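Local coordinates for protein caltubin, EF-hand (Lymnaea stagnalis, PDB 6VAN) that probably binds calcium through paired EF-hand helix-loop-helix motifs, whose loops hold strontium ions in this crystal, at residues A[9-14]-A[64-69]; A[50-53]-A[59-62]. All coordinates share one frame; numbering follows the deposited sequence. Where two conformers were deposited one is given.

Contact 1: residues A[9-14]-A[64-69]. With SR (strontium ion), chain D.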
ATOM      1  N   LYS A   9     -15.966   3.216  -0.483  1.00 16.86           N
ATOM      2  CA  LYS A   9     -16.309   3.887   0.785  1.00 18.28           C
ATOM      3  C   LYS A   9     -16.076   2.938   1.966  1.00 19.95           C
ATOM      4  O   LYS A   9     -15.459   3.378   2.949  1.00 20.99           O
ATOM      5  CB  LYS A   9     -17.753   4.374   0.772  1.00 19.32           C
ATOM      6  CG  LYS A   9     -18.218   4.981   2.095  1.00 21.78           C
ATOM      7  CD  LYS A   9     -17.240   5.986   2.710  1.00 23.81           C
ATOM      8  CE  LYS A   9     -17.547   7.425   2.371  1.00 24.23           C
ATOM      9  NZ  LYS A   9     -18.720   7.946   3.128  1.00 24.31           N
ATOM     10  N   GLU A  10     -16.541   1.691   1.893  1.00 20.53           N
ATOM     11  CA  GLU A  10     -16.400   0.705   3.006  1.00 24.18           C
ATOM     12  C   GLU A  10     -14.908   0.503   3.296  1.00 25.85           C
ATOM     13  O   GLU A  10     -14.551   0.367   4.478  1.00 26.38           O
ATOM     14  CB  GLU A  10     -17.086  -0.618   2.665  1.00 27.64           C
ATOM     15  CG  GLU A  10     -17.169  -1.593   3.832  1.00 31.34           C
ATOM     16  CD  GLU A  10     -15.930  -2.440   4.087  1.00 35.53           C
ATOM     17  OE1 GLU A  10     -15.106  -2.598   3.160  1.00 39.52           O
ATOM     18  OE2 GLU A  10     -15.791  -2.941   5.222  1.00 37.13           O
ATOM     19  N   ARG A  11     -14.079   0.474   2.257  1.00 24.71           N
ATOM     20  CA  ARG A  11     -12.604   0.311   2.359  1.00 26.35           C
ATOM     21  C   ARG A  11     -11.977   1.533   3.013  1.00 24.22           C
ATOM     22  O   ARG A  11     -11.039   1.355   3.828  1.00 26.28           O
ATOM     23  CB  ARG A  11     -11.967   0.212   0.978  1.00 28.80           C
ATOM     24  CG  ARG A  11     -11.998  -1.166   0.352  1.00 32.99           C
ATOM     25  CD  ARG A  11     -10.839  -1.200  -0.613  1.00 35.60           C
ATOM     26  NE  ARG A  11     -11.185  -1.054  -2.014  1.00 38.24           N
ATOM     27  CZ  ARG A  11     -10.386  -0.499  -2.926  1.00 40.15           C
ATOM     28  NH1 ARG A  11     -10.771  -0.428  -4.189  1.00 41.08           N
ATOM     29  NH2 ARG A  11      -9.207  -0.012  -2.575  1.00 41.06           N
ATOM     30  N   PHE A  12     -12.401   2.724   2.603  1.00 21.47           N
ATOM     31  CA  PHE A  12     -11.889   4.017   3.113  1.00 21.93           C
ATOM     32  C   PHE A  12     -12.170   4.076   4.613  1.00 22.58           C
ATOM     33  O   PHE A  12     -11.236   4.402   5.369  1.00 23.02           O
ATOM     34  CB  PHE A  12     -12.496   5.202   2.358  1.00 19.47           C
ATOM     35  CG  PHE A  12     -11.854   6.533   2.670  1.00 19.51           C
ATOM     36  CD1 PHE A  12     -10.636   6.884   2.111  1.00 18.59           C
ATOM     37  CD2 PHE A  12     -12.467   7.439   3.523  1.00 18.93           C
ATOM     38  CE1 PHE A  12     -10.048   8.110   2.391  1.00 19.16           C
ATOM     39  CE2 PHE A  12     -11.873   8.658   3.809  1.00 19.17           C
ATOM     40  CZ  PHE A  12     -10.672   8.999   3.237  1.00 18.83           C
ATOM     41  N   ILE A  13     -13.388   3.749   5.025  1.00 25.49           N
ATOM     42  CA  ILE A  13     -13.794   3.691   6.467  1.00 26.84           C
ATOM     43  C   ILE A  13     -12.879   2.706   7.199  1.00 29.89           C
ATOM     44  O   ILE A  13     -12.219   3.126   8.176  1.00 31.89           O
ATOM     45  CB  ILE A  13     -15.274   3.308   6.612  1.00 26.08           C
ATOM     46  CG1 ILE A  13     -16.177   4.475   6.226  1.00 24.61           C
ATOM     47  CG2 ILE A  13     -15.564   2.799   8.023  1.00 26.93           C
ATOM     48  CD1 ILE A  13     -17.608   4.078   5.963  1.00 23.52           C
ATOM     49  N   ARG A  14     -12.815   1.464   6.726  1.00 32.47           N
ATOM     50  CA  ARG A  14     -12.177   0.331   7.448  1.00 35.18           C
ATOM     51  C   ARG A  14     -10.654   0.522   7.587  1.00 33.97           C
ATOM     52  O   ARG A  14     -10.099  -0.013   8.578  1.00 35.17           O
ATOM     53  CB  ARG A  14     -12.517  -0.988   6.750  1.00 38.48           C
ATOM     54  CG  ARG A  14     -12.019  -2.234   7.474  1.00 41.02           C
ATOM     55  CD  ARG A  14     -10.810  -2.876   6.812  1.00 43.35           C
ATOM     56  NE  ARG A  14     -10.967  -2.898   5.366  1.00 44.48           N
ATOM     57  CZ  ARG A  14     -11.790  -3.702   4.689  1.00 44.66           C
ATOM     58  NH1 ARG A  14     -12.535  -4.596   5.323  1.00 47.33           N
ATOM     59  NH2 ARG A  14     -11.865  -3.605   3.370  1.00 44.58           N
ATOM     60  N   PRO A  64     -12.749  14.907  -3.177  1.00 18.30           N
ATOM     61  CA  PRO A  64     -12.617  14.185  -4.454  1.00 18.20           C
ATOM     62  C   PRO A  64     -11.460  13.177  -4.565  1.00 17.99           C
ATOM     63  O   PRO A  64     -11.413  12.444  -5.528  1.00 18.29           O
ATOM     64  CB  PRO A  64     -12.284  15.309  -5.433  1.00 19.49           C
ATOM     65  CG  PRO A  64     -11.488  16.279  -4.597  1.00 20.29           C
ATOM     66  CD  PRO A  64     -12.146  16.240  -3.237  1.00 19.53           C
ATOM     67  N   GLU A  65     -10.538  13.178  -3.586  1.00 16.64           N
ATOM     68  CA  GLU A  65      -9.159  12.639  -3.758  1.00 15.98           C
ATOM     69  C   GLU A  65      -9.161  11.118  -3.834  1.00 16.43           C
ATOM     70  O   GLU A  65      -8.566  10.587  -4.804  1.00 18.69           O
ATOM     71  CB  GLU A  65      -8.262  13.141  -2.625  1.00 16.61           C
ATOM     72  CG  GLU A  65      -8.110  14.639  -2.682  1.00 16.63           C
ATOM     73  CD  GLU A  65      -7.491  15.328  -1.493  1.00 17.13           C
ATOM     74  OE1 GLU A  65      -7.356  14.699  -0.443  1.00 15.41           O
ATOM     75  OE2 GLU A  65      -7.156  16.507  -1.656  1.00 17.26           O
ATOM     76  N   TYR A  66      -9.749  10.421  -2.879  1.00 15.33           N
ATOM     77  CA  TYR A  66      -9.710   8.940  -2.870  1.00 15.61           C
ATOM     78  C   TYR A  66     -10.497   8.437  -4.078  1.00 15.16           C
ATOM     79  O   TYR A  66     -10.004   7.530  -4.765  1.00 15.62           O
ATOM     80  CB  TYR A  66     -10.232   8.371  -1.554  1.00 16.33           C
ATOM     81  CG  TYR A  66      -9.973   6.901  -1.337  1.00 17.25           C
ATOM     82  CD1 TYR A  66      -8.717   6.440  -0.972  1.00 18.53           C
ATOM     83  CD2 TYR A  66     -10.992   5.974  -1.420  1.00 18.26           C
ATOM     84  CE1 TYR A  66      -8.479   5.090  -0.735  1.00 20.25           C
ATOM     85  CE2 TYR A  66     -10.775   4.629  -1.182  1.00 20.43           C
ATOM     86  CZ  TYR A  66      -9.515   4.181  -0.844  1.00 20.90           C
ATOM     87  OH  TYR A  66      -9.314   2.836  -0.629  1.00 24.02           O
ATOM     88  N   VAL A  67     -11.654   9.009  -4.371  1.00 16.13           N
ATOM     89  CA  VAL A  67     -12.480   8.522  -5.507  1.00 17.03           C
ATOM     90  C   VAL A  67     -11.716   8.772  -6.803  1.00 17.85           C
ATOM     91  O   VAL A  67     -11.658   7.843  -7.649  1.00 18.71           O
ATOM     92  CB  VAL A  67     -13.876   9.159  -5.520  1.00 15.86           C
ATOM     93  CG1 VAL A  67     -14.611   8.833  -6.807  1.00 15.48           C
ATOM     94  CG2 VAL A  67     -14.687   8.721  -4.323  1.00 15.29           C
ATOM     95  N   HIS A  68     -11.127   9.953  -6.976  1.00 19.57           N
ATOM     96  CA  HIS A  68     -10.378  10.307  -8.211  1.00 22.97           C
ATOM     97  C   HIS A  68      -9.268   9.273  -8.425  1.00 23.51           C
ATOM     98  O   HIS A  68      -9.188   8.706  -9.534  1.00 25.76           O
ATOM     99  CB  HIS A  68      -9.833  11.740  -8.161  1.00 24.87           C
ATOM    100  CG  HIS A  68      -9.040  12.080  -9.374  1.00 27.82           C
ATOM    101  ND1 HIS A  68      -9.640  12.435 -10.566  1.00 32.41           N
ATOM    102  CD2 HIS A  68      -7.711  12.063  -9.605  1.00 29.99           C
ATOM    103  CE1 HIS A  68      -8.707  12.647 -11.481  1.00 31.08           C
ATOM    104  NE2 HIS A  68      -7.519  12.435 -10.912  1.00 31.54           N
ATOM    105  N   ASP A  69      -8.493   8.997  -7.381  1.00 22.69           N
ATOM    106  CA  ASP A  69      -7.305   8.105  -7.415  1.00 23.10           C
ATOM    107  C   ASP A  69      -7.723   6.679  -7.757  1.00 24.83           C
ATOM    108  O   ASP A  69      -7.044   6.004  -8.524  1.00 26.32           O
ATOM    109  CB  ASP A  69      -6.571   8.101  -6.077  1.00 22.37           C
TER
HETATM  110 SR    SR D 202      -6.907  16.772   0.771  1.00 25.30          SR
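One carbon of the Phe12 ring, CD1, sits over the centre of the Tyr66 ring, 3.5 Å from Tyr66 CG and close to all six of its carbons. The two rings are neither stacked nor at right angles: their planes meet at 54° and their centroids lie 4.9 Å apart. The side chains run past each other in opposite directions, and Phe12 CB lies along the CD2-CE2 flank of the same ring, 4.0 Å from Tyr66 CE2, while Phe12 CE1 reaches back to Tyr66 CB at 4.0 Å. Tyr66 lies across the gap because its CG is anti to the backbone N (chi1 -168°), which sends the ring from helix 62-71 toward helix 5-15. Beyond, Tyr66 OH comes 3.5 Å from Arg11 NH2, at too poor an angle for a hydrogen bond; the guanidinium crosses the tyrosine at about a right angle, its plane 67° from the ring. In EF-hand terms, this joins the entering helix of the first hand to the exiting helix of the second. With an alanine in place of Tyr66, Phe12 CD1 would lose the face beneath it, and the Phe12 ring would probably be freer to turn beside the gap opened between the helices. Phe12 also meets the Phe62 ring and touches Asp17 of the first metal loop, while Tyr66 packs on Leu16. Next to Tyr66, Glu65 heads off on a different side of the helix and grips strontium with both carboxylate oxygens, OE1 at 2.4 Å and OE2 at 2.5 Å from the ion. Counted from Asp53, it is the thirteenth residue, not the canonical twelfth; the cis peptide before Pro64 and a wide pi-type turn lie where that extra residue falls.

Contact 2: residues A[50-53]-A[59-62]. With SR (strontium ion), chain D.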
ATOM      1  N   SER A  50       0.665  13.590   0.755  0.70 20.72           N
ATOM      2  CA  SER A  50       0.972  14.662  -0.233  0.70 22.33           C
ATOM      3  C   SER A  50       0.707  14.204  -1.676  0.70 22.45           C
ATOM      4  O   SER A  50       0.232  15.013  -2.465  0.70 22.64           O
ATOM      5  CB  SER A  50       2.386  15.191  -0.074  0.70 23.49           C
ATOM      6  OG  SER A  50       2.750  16.013  -1.177  0.70 26.68           O
ATOM      7  N   ARG A  51       0.996  12.947  -2.025  1.00 21.87           N
ATOM      8  CA  ARG A  51       0.772  12.468  -3.415  1.00 21.95           C
ATOM      9  C   ARG A  51      -0.733  12.492  -3.743  1.00 19.57           C
ATOM     10  O   ARG A  51      -1.068  12.572  -4.957  1.00 21.46           O
ATOM     11  CB  ARG A  51       1.375  11.075  -3.640  1.00 24.37           C
ATOM     12  CG  ARG A  51       2.821  11.117  -4.121  1.00 27.93           C
ATOM     13  CD  ARG A  51       3.522   9.776  -4.029  1.00 30.84           C
ATOM     14  NE  ARG A  51       2.622   8.707  -4.390  1.00 34.17           N
ATOM     15  CZ  ARG A  51       2.224   8.430  -5.626  1.00 36.78           C
ATOM     16  NH1 ARG A  51       1.391   7.425  -5.830  1.00 40.01           N
ATOM     17  NH2 ARG A  51       2.661   9.136  -6.661  1.00 39.09           N
ATOM     18  N   ARG A  52      -1.583  12.391  -2.718  1.00 18.84           N
ATOM     19  CA  ARG A  52      -3.062  12.281  -2.864  1.00 17.57           C
ATOM     20  C   ARG A  52      -3.754  13.631  -2.591  1.00 19.17           C
ATOM     21  O   ARG A  52      -4.906  13.782  -2.984  1.00 19.44           O
ATOM     22  CB  ARG A  52      -3.526  11.169  -1.934  1.00 17.28           C
ATOM     23  CG  ARG A  52      -3.040   9.793  -2.369  1.00 17.01           C
ATOM     24  CD  ARG A  52      -3.145   8.784  -1.267  1.00 17.17           C
ATOM     25  NE  ARG A  52      -2.720   7.477  -1.742  1.00 17.04           N
ATOM     26  CZ  ARG A  52      -1.467   7.077  -1.878  1.00 17.24           C
ATOM     27  NH1 ARG A  52      -0.451   7.839  -1.518  1.00 16.84           N
ATOM     28  NH2 ARG A  52      -1.219   5.868  -2.351  1.00 17.35           N
ATOM     29  N   ASP A  53      -3.082  14.581  -1.965  1.00 18.34           N
ATOM     30  CA  ASP A  53      -3.739  15.771  -1.350  1.00 18.64           C
ATOM     31  C   ASP A  53      -3.825  16.927  -2.355  1.00 19.94           C
ATOM     32  O   ASP A  53      -3.143  17.957  -2.135  1.00 22.87           O
ATOM     33  CB  ASP A  53      -2.953  16.153  -0.097  1.00 18.65           C
ATOM     34  CG  ASP A  53      -3.498  17.363   0.626  1.00 18.78           C
ATOM     35  OD1 ASP A  53      -4.697  17.639   0.444  1.00 19.70           O
ATOM     36  OD2 ASP A  53      -2.732  17.971   1.418  1.00 22.01           O
ATOM     37  N   ALA A  59      -4.790  16.379   4.379  1.00 18.97           N
ATOM     38  CA  ALA A  59      -5.594  15.181   4.686  1.00 18.75           C
ATOM     39  C   ALA A  59      -5.986  14.504   3.367  1.00 17.14           C
ATOM     40  O   ALA A  59      -5.973  15.197   2.314  1.00 16.75           O
ATOM     41  CB  ALA A  59      -6.810  15.554   5.482  1.00 21.38           C
ATOM     42  N   ILE A  60      -6.246  13.203   3.407  1.00 17.05           N
ATOM     43  CA  ILE A  60      -6.826  12.505   2.223  1.00 16.52           C
ATOM     44  C   ILE A  60      -8.344  12.585   2.358  1.00 15.68           C
ATOM     45  O   ILE A  60      -8.877  12.040   3.305  1.00 14.94           O
ATOM     46  CB  ILE A  60      -6.356  11.043   2.085  1.00 16.39           C
ATOM     47  CG1 ILE A  60      -4.823  10.932   2.019  1.00 17.38           C
ATOM     48  CG2 ILE A  60      -7.023  10.398   0.873  1.00 16.00           C
ATOM     49  CD1 ILE A  60      -4.294   9.523   2.100  1.00 18.29           C
ATOM     50  N   ASP A  61      -8.988  13.264   1.406  1.00 15.45           N
ATOM     51  CA  ASP A  61     -10.450  13.450   1.384  1.00 16.08           C
ATOM     52  C   ASP A  61     -11.048  12.307   0.565  1.00 14.64           C
ATOM     53  O   ASP A  61     -10.582  12.106  -0.557  1.00 16.74           O
ATOM     54  CB  ASP A  61     -10.755  14.828   0.829  1.00 16.70           C
ATOM     55  CG  ASP A  61     -10.132  15.914   1.692  1.00 16.54           C
ATOM     56  OD1 ASP A  61     -10.666  16.141   2.789  1.00 20.21           O
ATOM     57  OD2 ASP A  61      -9.201  16.550   1.222  1.00 17.15           O
ATOM     58  N   PHE A  62     -12.043  11.600   1.084  1.00 15.90           N
ATOM     59  CA  PHE A  62     -12.721  10.547   0.289  1.00 15.03           C
ATOM     60  C   PHE A  62     -13.153  11.160  -1.046  1.00 15.09           C
ATOM     61  O   PHE A  62     -12.851  10.615  -2.088  1.00 15.56           O
ATOM     62  CB  PHE A  62     -13.904   9.930   1.020  1.00 15.76           C
ATOM     63  CG  PHE A  62     -14.583   8.876   0.196  1.00 16.65           C
ATOM     64  CD1 PHE A  62     -13.978   7.644  -0.001  1.00 17.33           C
ATOM     65  CD2 PHE A  62     -15.780   9.132  -0.444  1.00 16.40           C
ATOM     66  CE1 PHE A  62     -14.577   6.689  -0.810  1.00 16.99           C
ATOM     67  CE2 PHE A  62     -16.376   8.172  -1.252  1.00 17.36           C
ATOM     68  CZ  PHE A  62     -15.780   6.949  -1.413  1.00 17.52           C
TER
HETATM   69 SR    SR D 202      -6.907  16.772   0.771  1.00 25.30          SR
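Residues 50-53, where helix 42-52 passes into the metal loop, come up beside the short strand 60-61, closest at Asp53 and Ile60, whose CA atoms are 5.7 Å apart, and no hydrogen bond joins the two segments directly. What joins them is the strontium ion. Asp53 brings OD1 to 2.4 Å from the metal, and Ala59 offers its backbone O, not a side chain, at the same 2.4 Å. Asp53 swings its carboxylate across to the metal because a chi1 of 179° puts CG opposite the backbone N. Its OD1 and Ala59 O end up 3.3 Å apart, two oxygens brought close by sharing one cation and meeting it at nearly a right angle. Asp61 OD2 binds from almost directly across, at about 164° to Asp53 OD1, with the ion between the two carboxylates; their like charges, 4.7 Å apart at these oxygens, are probably offset by it. Here are the first, seventh and ninth positions of the second EF-hand loop, and Asn55, Asn57 and the two oxygens of Glu65 bring the total to seven, as in a pentagonal bipyramid. Asp53 is further held by hydrogen bonding to Gly58 within the loop. Away from the metal, the contact is apolar: the aliphatic part of Arg52, extended from CG to NE, crosses Ile60 at a slant and sets its CD 3.6 Å from Ile60 CD1. Nearer the backbone, Arg52 CB and Ile60 CG1 pass at 4.2 Å. Beyond this the guanidinium moves on to Glu82, to which NH2 makes a salt bridge. Ile60 is the eighth residue of the loop, and its backbone bonds with Ser24, pairing strand 60-61 with strand 23-24 of the first hand in the small antiparallel sheet that couples two EF-hand loops.

Contact 2 lies within the second EF-hand, whereas contact 1 joins its exiting helix to the first hand; both include a ligand of the same strontium ion, through Glu65 in contact 1. Contact 2 closes the loop on itself over a few residues, mainly by oxygen-metal bonds, and is partly buried, with Ala59 and Ile60 inside and Arg52 and Asp53 partly exposed. Contact 1 spans some fifty residues and is a buried contact of packed aromatic rings. Along the chain contact 2 is nested inside the span closed by contact 1. The two meet where strand 60-61 runs into helix 62-71: Tyr66 N probably bonds to Asp61 O at 3.0 Å, across the wide turn that leads into the helix.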